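Local coordinates for acyl-[acyl-carrier-protein]--UDP-N-acetylglucosamine O-acyltransferase (Acinetobacter baumannii, PDB 4E6U), which catalyses transfer of an acyl chain from acyl carrier protein to UDP-N-acetylglucosamine, the first step of lipid A synthesis, at the interface of chains A and B. Sequence-based numbering; all coordinates share one arbitrary frame. Chains: chain A/B, Acyl-[acyl-carrier-protein]--UDP-N-acetylglucosamine O-acyltransferase.

The three contacts run down one flank of the LpxA trimer, where the left-handed beta-helices of chains A and B stand side by side. Contact 1 lies nearest the N-terminal end, contact 3 follows, and contact 2 is furthest along. Their C-alpha centres are about 11 Å apart for contacts 1 and 3, 8 Å for contacts 2 and 3, and 19 Å for contacts 1 and 2. Contacts 1 and 3 share A:Val51 and B:Ser48; contacts 2 and 3 share A:Ser99, A:His101 and B:Arg95. The seam is therefore continuous, passing from an aromatic and aliphatic start to a more polar stretch.

Contact 1: the interface of chains A and B. Residues chain A 13, 15, 31, 33, 51; chain B 11, 30-31, 48-49.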
loop_
_atom_site.group_PDB
_atom_site.type_symbol
_atom_site.label_atom_id
_atom_site.label_comp_id
_atom_site.label_asym_id
_atom_site.label_seq_id
_atom_site.Cartn_x
_atom_site.Cartn_y
_atom_site.Cartn_z
ATOM N N THR A 13 -27.568 -6.769 12.355
ATOM C CA THR A 13 -27.069 -5.410 12.083
ATOM C C THR A 13 -26.597 -5.256 10.623
ATOM O O THR A 13 -26.191 -4.165 10.193
ATOM C CB THR A 13 -25.902 -5.039 12.994
ATOM O OG1 THR A 13 -24.820 -5.940 12.772
ATOM C CG2 THR A 13 -26.336 -5.024 14.468
ATOM N N ILE A 15 -27.278 -4.548 6.824
ATOM C CA ILE A 15 -28.323 -3.781 6.148
ATOM C C ILE A 15 -28.342 -4.231 4.711
ATOM O O ILE A 15 -27.347 -4.077 3.997
ATOM C CB ILE A 15 -28.085 -2.269 6.260
ATOM C CG1 ILE A 15 -28.044 -1.865 7.733
ATOM C CG2 ILE A 15 -29.223 -1.502 5.540
ATOM C CD1 ILE A 15 -27.646 -0.395 7.975
ATOM N N TYR A 31 -22.718 -5.526 10.771
ATOM C CA TYR A 31 -22.376 -4.219 10.227
ATOM C C TYR A 31 -21.967 -4.264 8.769
ATOM O O TYR A 31 -21.254 -3.392 8.312
ATOM C CB TYR A 31 -21.328 -3.501 11.125
ATOM C CG TYR A 31 -21.720 -3.486 12.585
ATOM C CD1 TYR A 31 -20.896 -4.010 13.591
ATOM C CD2 TYR A 31 -22.953 -2.973 12.963
ATOM C CE1 TYR A 31 -21.304 -3.977 14.938
ATOM C CE2 TYR A 31 -23.370 -2.964 14.280
ATOM C CZ TYR A 31 -22.552 -3.473 15.255
ATOM O OH TYR A 31 -23.032 -3.422 16.553
ATOM N N ILE A 33 -22.977 -3.988 4.738
ATOM C CA ILE A 33 -23.916 -3.266 3.905
ATOM C C ILE A 33 -23.992 -3.973 2.580
ATOM O O ILE A 33 -22.962 -4.177 1.924
ATOM C CB ILE A 33 -23.436 -1.804 3.664
ATOM C CG1 ILE A 33 -23.174 -1.054 4.986
ATOM C CG2 ILE A 33 -24.380 -1.061 2.704
ATOM C CD1 ILE A 33 -24.388 -0.995 5.904
ATOM N N VAL A 51 -18.642 -4.041 2.812
ATOM C CA VAL A 51 -19.563 -3.239 1.996
ATOM C C VAL A 51 -19.596 -3.807 0.584
ATOM O O VAL A 51 -18.551 -3.913 -0.070
ATOM C CB VAL A 51 -19.165 -1.741 1.962
ATOM C CG1 VAL A 51 -20.031 -0.975 0.927
ATOM C CG2 VAL A 51 -19.260 -1.122 3.363
ATOM N N HIS B 11 -28.227 8.289 8.297
ATOM C CA HIS B 11 -28.676 7.000 8.792
ATOM C C HIS B 11 -28.723 6.995 10.322
ATOM O O HIS B 11 -27.868 7.602 10.986
ATOM C CB HIS B 11 -27.775 5.887 8.287
ATOM C CG HIS B 11 -28.419 4.551 8.405
ATOM N ND1 HIS B 11 -28.255 3.742 9.505
ATOM C CD2 HIS B 11 -29.282 3.906 7.581
ATOM C CE1 HIS B 11 -28.986 2.645 9.353
ATOM N NE2 HIS B 11 -29.606 2.722 8.189
ATOM N N PRO B 30 -24.744 4.521 7.037
ATOM C CA PRO B 30 -24.746 3.716 8.239
ATOM C C PRO B 30 -23.370 3.559 8.890
ATOM O O PRO B 30 -22.347 3.487 8.197
ATOM C CB PRO B 30 -25.221 2.342 7.751
ATOM C CG PRO B 30 -25.917 2.575 6.466
ATOM C CD PRO B 30 -25.331 3.828 5.877
ATOM N N TYR B 31 -23.361 3.548 10.216
ATOM C CA TYR B 31 -22.184 3.178 10.992
ATOM C C TYR B 31 -21.039 4.157 10.850
ATOM O O TYR B 31 -19.898 3.789 11.048
ATOM C CB TYR B 31 -21.763 1.710 10.694
ATOM C CG TYR B 31 -22.914 0.736 10.804
ATOM C CD1 TYR B 31 -23.289 -0.106 9.747
ATOM C CD2 TYR B 31 -23.664 0.682 11.969
ATOM C CE1 TYR B 31 -24.372 -0.995 9.893
ATOM C CE2 TYR B 31 -24.743 -0.170 12.108
ATOM C CZ TYR B 31 -25.096 -0.992 11.071
ATOM O OH TYR B 31 -26.183 -1.824 11.284
ATOM N N SER B 48 -21.257 4.667 4.023
ATOM C CA SER B 48 -21.222 3.963 5.310
ATOM C C SER B 48 -19.786 3.913 5.844
ATOM O O SER B 48 -18.816 4.100 5.094
ATOM C CB SER B 48 -21.749 2.531 5.153
ATOM O OG SER B 48 -20.830 1.679 4.480
ATOM N N HIS B 49 -19.644 3.656 7.139
ATOM C CA HIS B 49 -18.348 3.274 7.702
ATOM C C HIS B 49 -17.240 4.322 7.529
ATOM O O HIS B 49 -16.063 3.981 7.341
ATOM C CB HIS B 49 -17.838 1.926 7.142
ATOM C CG HIS B 49 -18.689 0.753 7.493
ATOM N ND1 HIS B 49 -19.693 0.290 6.667
ATOM C CD2 HIS B 49 -18.662 -0.079 8.556
ATOM C CE1 HIS B 49 -20.261 -0.760 7.218
ATOM N NE2 HIS B 49 -19.657 -1.013 8.353
#
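LpxA is a hexapeptide-repeat acyltransferase, and here the first coils of two of its left-handed beta-helices pack together. The tight part is built around B:Tyr31. Its CG lies anti to its own carbonyl carbon (chi1 -50°), which sends the phenol across to chain A. At the tip, the hydroxyl OH donates to the backbone O of A:Thr13 at 2.6 Å, in the carbonyl plane and on a lone pair. A:Tyr31 has the same rotamer, yet the two rings do not stack: with planes 70° apart, the A:Tyr31 ring points its CD2 edge at one face of the B:Tyr31 ring, off centre toward the rim, CD2 lying 3.4 Å from CE2. A:Thr13 OG1 sits above one face of the A:Tyr31 ring near the rim and accepts a hydrogen bond from the backbone N of A:Tyr31 at 2.9 Å, so A:Thr13 braces both tyrosines. Tip to tip with B:His11, A:Ile15 sets its CD1 3.6 Å from CE1, while B:Pro30 crosses that methyl obliquely. A:Ile33 and A:Val51 extend this packing, and A:Val51 CG2 presses to 3.4 Å from B:Ser48 OG.

The loose end is B:His49, little buried by chain A, past which both aliphatic side chains slide in the opposite direction. B:Ser48 OG shares a 2.8 Å hydrogen bond with B:His49 ND1, fixing the ring's rotation. NE2 then gives A:Tyr31 O a weak, bent bond (120° at H).

Contact 2: the interface of chains A and B. Residues chain A 75, 99, 101, 124; chain B 95, 118, 120-121, 139.
A:Gln75 OE1, the amide oxygen, is the best-held polar atom: it accepts a hydrogen bond from the backbone N of B:Val121 at 2.9 Å (144° at H), arriving in the carbonyl plane on a lone pair. Carbon packs it besides, with B:Met120 CB at 3.2 Å from OE1. The glutamine gets there fully stretched, its chain extended beyond CG (chi2 -175°), and lies obliquely across the B:Met120 side chain. At the other end of the amide, NE2 donates at 3.0 Å to B:Asn139 OD1, close to the A:Gln75 amide plane and onto a lone pair of that oxygen. Because OE1 accepts from a backbone N-H while NE2 donates to an oxygen, the flip of the A:Gln75 amide is fixed. The two side-chain amides stand nearly perpendicular, 89° apart. Further back, A:Gln75 CG rests over one face of the B:Arg95 guanidinium, toward its rim, 3.9 Å from CZ.

B:Asn139 uses its other branch on A:His124. ND2 sits above the middle of the imidazole face, 3.2 Å from CG. That ring is kept from turning by A:Ser99 OG, which shares a 2.8 Å hydrogen bond with ND1. B:Arg95 and A:His101 merely approach closely, tip to tip. In this family the active sites lie in clefts between neighbouring subunits, so the contact probably both joins the trimer and positions the histidine and glutamine side chains that line such a cleft.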
loop_
_atom_site.group_PDB
_atom_site.type_symbol
_atom_site.label_atom_id
_atom_site.label_comp_id
_atom_site.label_asym_id
_atom_site.label_seq_id
_atom_site.Cartn_x
_atom_site.Cartn_y
_atom_site.Cartn_z
ATOM N N GLN A 75 -13.132 4.662 -10.086
ATOM C CA GLN A 75 -12.383 5.897 -9.824
ATOM C C GLN A 75 -12.105 6.706 -11.090
ATOM O O GLN A 75 -11.500 7.777 -11.020
ATOM C CB GLN A 75 -11.058 5.545 -9.144
ATOM C CG GLN A 75 -11.279 4.893 -7.795
ATOM C CD GLN A 75 -9.991 4.635 -7.057
ATOM O OE1 GLN A 75 -9.828 5.104 -5.927
ATOM N NE2 GLN A 75 -9.081 3.867 -7.653
ATOM N N SER A 99 -10.307 -3.630 -2.498
ATOM C CA SER A 99 -11.278 -2.757 -3.158
ATOM C C SER A 99 -11.452 -3.264 -4.576
ATOM O O SER A 99 -10.465 -3.426 -5.305
ATOM C CB SER A 99 -10.861 -1.281 -3.114
ATOM O OG SER A 99 -9.527 -1.108 -3.558
ATOM N N HIS A 101 -13.772 -2.610 -7.975
ATOM C CA HIS A 101 -14.645 -1.586 -8.538
ATOM C C HIS A 101 -15.376 -2.022 -9.792
ATOM O O HIS A 101 -14.876 -2.841 -10.541
ATOM C CB HIS A 101 -13.869 -0.300 -8.799
ATOM C CG HIS A 101 -13.466 0.399 -7.548
ATOM N ND1 HIS A 101 -12.565 1.441 -7.533
ATOM C CD2 HIS A 101 -13.821 0.177 -6.257
ATOM C CE1 HIS A 101 -12.409 1.854 -6.285
ATOM N NE2 HIS A 101 -13.168 1.112 -5.493
ATOM N N HIS A 124 -6.326 -4.193 -4.930
ATOM C CA HIS A 124 -7.232 -3.346 -5.679
ATOM C C HIS A 124 -7.429 -3.882 -7.067
ATOM O O HIS A 124 -6.450 -4.079 -7.799
ATOM C CB HIS A 124 -6.695 -1.927 -5.787
ATOM C CG HIS A 124 -7.542 -1.039 -6.651
ATOM N ND1 HIS A 124 -8.745 -0.535 -6.219
ATOM C CD2 HIS A 124 -7.365 -0.566 -7.913
ATOM C CE1 HIS A 124 -9.275 0.215 -7.173
ATOM N NE2 HIS A 124 -8.454 0.217 -8.212
ATOM N N ARG B 95 -11.583 8.414 -1.478
ATOM C CA ARG B 95 -11.990 7.036 -1.695
ATOM C C ARG B 95 -11.710 6.128 -0.491
ATOM O O ARG B 95 -11.185 6.547 0.559
ATOM C CB ARG B 95 -11.304 6.515 -2.955
ATOM C CG ARG B 95 -11.737 7.269 -4.237
ATOM C CD ARG B 95 -13.275 7.282 -4.415
ATOM N NE ARG B 95 -13.766 5.910 -4.416
ATOM C CZ ARG B 95 -14.366 5.286 -5.424
ATOM N NH1 ARG B 95 -14.670 5.923 -6.557
ATOM N NH2 ARG B 95 -14.698 4.007 -5.275
ATOM N N LEU B 118 -8.885 14.459 -6.127
ATOM C CA LEU B 118 -9.254 13.039 -6.117
ATOM C C LEU B 118 -8.183 12.298 -5.345
ATOM O O LEU B 118 -7.008 12.276 -5.759
ATOM C CB LEU B 118 -9.361 12.505 -7.538
ATOM C CG LEU B 118 -9.464 10.982 -7.687
ATOM C CD1 LEU B 118 -10.654 10.392 -6.897
ATOM C CD2 LEU B 118 -9.553 10.553 -9.154
ATOM N N MET B 120 -7.469 8.728 -4.406
ATOM C CA MET B 120 -7.857 7.347 -4.689
ATOM C C MET B 120 -7.609 6.444 -3.504
ATOM O O MET B 120 -7.078 6.861 -2.472
ATOM C CB MET B 120 -7.138 6.828 -5.926
ATOM C CG MET B 120 -7.604 7.515 -7.185
ATOM S SD MET B 120 -6.897 6.709 -8.643
ATOM C CE MET B 120 -6.990 8.014 -9.850
ATOM N N VAL B 121 -8.032 5.194 -3.643
ATOM C CA VAL B 121 -8.021 4.277 -2.498
ATOM C C VAL B 121 -6.678 4.272 -1.782
ATOM O O VAL B 121 -5.613 4.206 -2.407
ATOM C CB VAL B 121 -8.400 2.841 -2.933
ATOM C CG1 VAL B 121 -8.145 1.842 -1.846
ATOM C CG2 VAL B 121 -9.867 2.774 -3.367
ATOM N N ASN B 139 -3.815 5.268 -6.338
ATOM C CA ASN B 139 -3.923 4.341 -5.226
ATOM C C ASN B 139 -2.652 4.205 -4.420
ATOM O O ASN B 139 -1.558 4.190 -4.987
ATOM C CB ASN B 139 -4.299 2.944 -5.744
ATOM C CG ASN B 139 -5.737 2.850 -6.140
ATOM O OD1 ASN B 139 -6.236 3.700 -6.851
ATOM N ND2 ASN B 139 -6.425 1.792 -5.677
#

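Contact 3: the interface of chains A and B. Residues chain A 51, 67-69, 72-73, 98-99, 101; chain B 47-48, 65-67, 95-97.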
loop_
_atom_site.group_PDB
_atom_site.type_symbol
_atom_site.label_atom_id
_atom_site.label_comp_id
_atom_site.label_asym_id
_atom_site.label_seq_id
_atom_site.Cartn_x
_atom_site.Cartn_y
_atom_site.Cartn_z
ATOM N N VAL A 51 -18.642 -4.041 2.812
ATOM C CA VAL A 51 -19.563 -3.239 1.996
ATOM C C VAL A 51 -19.596 -3.807 0.584
ATOM O O VAL A 51 -18.551 -3.913 -0.070
ATOM C CB VAL A 51 -19.165 -1.741 1.962
ATOM C CG1 VAL A 51 -20.031 -0.975 0.927
ATOM C CG2 VAL A 51 -19.260 -1.122 3.363
ATOM N N PHE A 67 -13.719 -5.032 6.104
ATOM C CA PHE A 67 -13.186 -3.795 5.524
ATOM C C PHE A 67 -12.875 -3.925 4.039
ATOM O O PHE A 67 -12.205 -3.061 3.465
ATOM C CB PHE A 67 -11.952 -3.283 6.294
ATOM C CG PHE A 67 -12.101 -3.335 7.797
ATOM C CD1 PHE A 67 -13.160 -2.675 8.432
ATOM C CD2 PHE A 67 -11.176 -4.021 8.571
ATOM C CE1 PHE A 67 -13.274 -2.726 9.825
ATOM C CE2 PHE A 67 -11.294 -4.051 9.968
ATOM C CZ PHE A 67 -12.334 -3.421 10.582
ATOM N N ALA A 68 -13.389 -4.972 3.408
ATOM C CA ALA A 68 -13.366 -5.017 1.955
ATOM C C ALA A 68 -14.489 -4.170 1.381
ATOM O O ALA A 68 -15.630 -4.177 1.869
ATOM C CB ALA A 68 -13.484 -6.442 1.494
ATOM N N SER A 69 -14.154 -3.444 0.316
ATOM C CA SER A 69 -15.102 -2.637 -0.441
ATOM C C SER A 69 -15.306 -3.321 -1.785
ATOM O O SER A 69 -14.406 -3.331 -2.636
ATOM C CB SER A 69 -14.536 -1.236 -0.633
ATOM O OG SER A 69 -15.401 -0.450 -1.429
ATOM N N GLU A 72 -17.901 -1.309 -5.660
ATOM C CA GLU A 72 -18.099 0.119 -5.524
ATOM C C GLU A 72 -17.882 0.791 -6.876
ATOM O O GLU A 72 -17.218 0.216 -7.747
ATOM C CB GLU A 72 -17.134 0.676 -4.458
ATOM C CG GLU A 72 -17.389 2.144 -4.063
ATOM C CD GLU A 72 -18.868 2.401 -3.741
ATOM O OE1 GLU A 72 -19.277 2.125 -2.596
ATOM O OE2 GLU A 72 -19.644 2.841 -4.631
ATOM N N VAL A 73 -18.437 1.988 -7.046
ATOM C CA VAL A 73 -18.262 2.743 -8.283
ATOM C C VAL A 73 -16.776 2.966 -8.532
ATOM O O VAL A 73 -15.961 3.113 -7.610
ATOM C CB VAL A 73 -19.015 4.099 -8.240
ATOM C CG1 VAL A 73 -20.526 3.883 -8.209
ATOM C CG2 VAL A 73 -18.540 4.991 -7.086
ATOM N N CYS A 98 -9.432 -5.038 0.731
ATOM C CA CYS A 98 -9.489 -5.043 -0.736
ATOM C C CYS A 98 -10.493 -4.044 -1.249
ATOM O O CYS A 98 -11.426 -3.632 -0.533
ATOM C CB CYS A 98 -9.849 -6.427 -1.276
ATOM S SG CYS A 98 -8.526 -7.645 -1.062
ATOM N N SER A 99 -10.307 -3.630 -2.498
ATOM C CA SER A 99 -11.278 -2.757 -3.158
ATOM C C SER A 99 -11.452 -3.264 -4.576
ATOM O O SER A 99 -10.465 -3.426 -5.305
ATOM C CB SER A 99 -10.861 -1.281 -3.114
ATOM O OG SER A 99 -9.527 -1.108 -3.558
ATOM N N HIS A 101 -13.772 -2.610 -7.975
ATOM C CA HIS A 101 -14.645 -1.586 -8.538
ATOM C C HIS A 101 -15.376 -2.022 -9.792
ATOM O O HIS A 101 -14.876 -2.841 -10.541
ATOM C CB HIS A 101 -13.869 -0.300 -8.799
ATOM C CG HIS A 101 -13.466 0.399 -7.548
ATOM N ND1 HIS A 101 -12.565 1.441 -7.533
ATOM C CD2 HIS A 101 -13.821 0.177 -6.257
ATOM C CE1 HIS A 101 -12.409 1.854 -6.285
ATOM N NE2 HIS A 101 -13.168 1.112 -5.493
ATOM N N HIS B 47 -20.387 7.985 2.762
ATOM C CA HIS B 47 -20.956 6.646 2.604
ATOM C C HIS B 47 -21.075 5.984 3.982
ATOM O O HIS B 47 -21.025 6.664 5.003
ATOM C CB HIS B 47 -20.050 5.876 1.644
ATOM C CG HIS B 47 -20.156 6.358 0.233
ATOM N ND1 HIS B 47 -20.679 5.585 -0.783
ATOM C CD2 HIS B 47 -19.854 7.558 -0.321
ATOM C CE1 HIS B 47 -20.670 6.285 -1.908
ATOM N NE2 HIS B 47 -20.188 7.489 -1.650
ATOM N N SER B 48 -21.257 4.667 4.023
ATOM C CA SER B 48 -21.222 3.963 5.310
ATOM C C SER B 48 -19.786 3.913 5.844
ATOM O O SER B 48 -18.816 4.100 5.094
ATOM C CB SER B 48 -21.749 2.531 5.153
ATOM O OG SER B 48 -20.830 1.679 4.480
ATOM N N PHE B 65 -15.819 7.949 0.979
ATOM C CA PHE B 65 -16.238 6.551 0.874
ATOM C C PHE B 65 -15.875 5.734 2.115
ATOM O O PHE B 65 -15.111 6.164 3.006
ATOM C CB PHE B 65 -15.605 5.919 -0.368
ATOM C CG PHE B 65 -16.232 6.361 -1.662
ATOM C CD1 PHE B 65 -15.998 7.639 -2.170
ATOM C CD2 PHE B 65 -17.030 5.486 -2.382
ATOM C CE1 PHE B 65 -16.568 8.052 -3.392
ATOM C CE2 PHE B 65 -17.618 5.889 -3.594
ATOM C CZ PHE B 65 -17.371 7.184 -4.100
ATOM N N GLN B 66 -16.476 4.553 2.181
ATOM C CA GLN B 66 -16.328 3.675 3.321
ATOM C C GLN B 66 -14.876 3.386 3.676
ATOM O O GLN B 66 -13.999 3.220 2.791
ATOM C CB GLN B 66 -17.058 2.340 3.057
ATOM C CG GLN B 66 -16.709 1.633 1.729
ATOM C CD GLN B 66 -17.563 2.039 0.535
ATOM O OE1 GLN B 66 -17.475 1.397 -0.541
ATOM N NE2 GLN B 66 -18.362 3.040 0.687
ATOM N N PHE B 67 -14.664 3.295 4.989
ATOM C CA PHE B 67 -13.382 2.911 5.588
ATOM C C PHE B 67 -12.320 3.995 5.454
ATOM O O PHE B 67 -11.135 3.738 5.690
ATOM C CB PHE B 67 -12.864 1.571 5.030
ATOM C CG PHE B 67 -13.925 0.501 4.920
ATOM C CD1 PHE B 67 -14.659 0.106 6.045
ATOM C CD2 PHE B 67 -14.170 -0.123 3.705
ATOM C CE1 PHE B 67 -15.628 -0.894 5.925
ATOM C CE2 PHE B 67 -15.135 -1.135 3.602
ATOM C CZ PHE B 67 -15.859 -1.506 4.694
ATOM N N ARG B 95 -11.583 8.414 -1.478
ATOM C CA ARG B 95 -11.990 7.036 -1.695
ATOM C C ARG B 95 -11.710 6.128 -0.491
ATOM O O ARG B 95 -11.185 6.547 0.559
ATOM C CB ARG B 95 -11.304 6.515 -2.955
ATOM C CG ARG B 95 -11.737 7.269 -4.237
ATOM C CD ARG B 95 -13.275 7.282 -4.415
ATOM N NE ARG B 95 -13.766 5.910 -4.416
ATOM C CZ ARG B 95 -14.366 5.286 -5.424
ATOM N NH1 ARG B 95 -14.670 5.923 -6.557
ATOM N NH2 ARG B 95 -14.698 4.007 -5.275
ATOM N N GLU B 96 -12.100 4.867 -0.642
ATOM C CA GLU B 96 -11.976 3.909 0.456
ATOM C C GLU B 96 -10.585 3.849 1.034
ATOM O O GLU B 96 -9.594 3.942 0.300
ATOM C CB GLU B 96 -12.371 2.500 0.008
ATOM C CG GLU B 96 -13.772 2.396 -0.626
ATOM C CD GLU B 96 -13.730 2.455 -2.134
ATOM O OE1 GLU B 96 -13.406 3.531 -2.699
ATOM O OE2 GLU B 96 -14.000 1.420 -2.767
ATOM N N HIS B 97 -10.494 3.672 2.347
ATOM C CA HIS B 97 -9.229 3.367 3.018
ATOM C C HIS B 97 -8.239 4.517 3.074
ATOM O O HIS B 97 -7.095 4.315 3.482
ATOM C CB HIS B 97 -8.549 2.104 2.430
ATOM C CG HIS B 97 -9.450 0.910 2.389
ATOM N ND1 HIS B 97 -9.801 0.282 1.213
ATOM C CD2 HIS B 97 -10.105 0.256 3.378
ATOM C CE1 HIS B 97 -10.608 -0.733 1.486
ATOM N NE2 HIS B 97 -10.823 -0.759 2.786
HETATM O O HOH W 1 -21.431 3.016 -1.300
#
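A:Glu72 leaves its strand with CG anti to the backbone N (chi1 -171°) and bends at chi2 toward chain B. CB passes 3.6 Å from the B:Glu96 carboxylate oxygen OE2; CG lies 3.5 Å from B:Arg95 NH2; CD faces the edge of the B:Phe65 ring. At the tip, OE2 takes the backbone N of A:Val73 from above the carboxylate plane. OE1 binds water 1, which also meets B:His47 ND1. OE1 also stands 2.8 Å from B:Gln66 OE1, which accepts from A:Ser69 OG (2.9 Å) on a lone pair. A flipped amide or a protonated A:Glu72 could relieve this acceptor pair; the structure alone does not show which.

B:Glu96 OE2 is gripped by A:Ser69 OG at 2.7 Å on its anti lone pair and by A:His101 NE2 at 2.9 Å on its syn one. B:Arg95 holds OE1 side-on with NE and NH2, a salt bridge that probably keeps B:Glu96 charged. Stacked flat on one face of B:Phe65, whose other face carries B:His47, the guanidinium sends NH2 in plane to A:Val73 O (2.8 Å).

B:His97 NE2 donates to A:Phe67 O (2.8 Å), and A:Phe67 CA lies over the B:Phe67 ring. Successive beta-helix coils supply these residues, mid-seam between two subunits of the trimer.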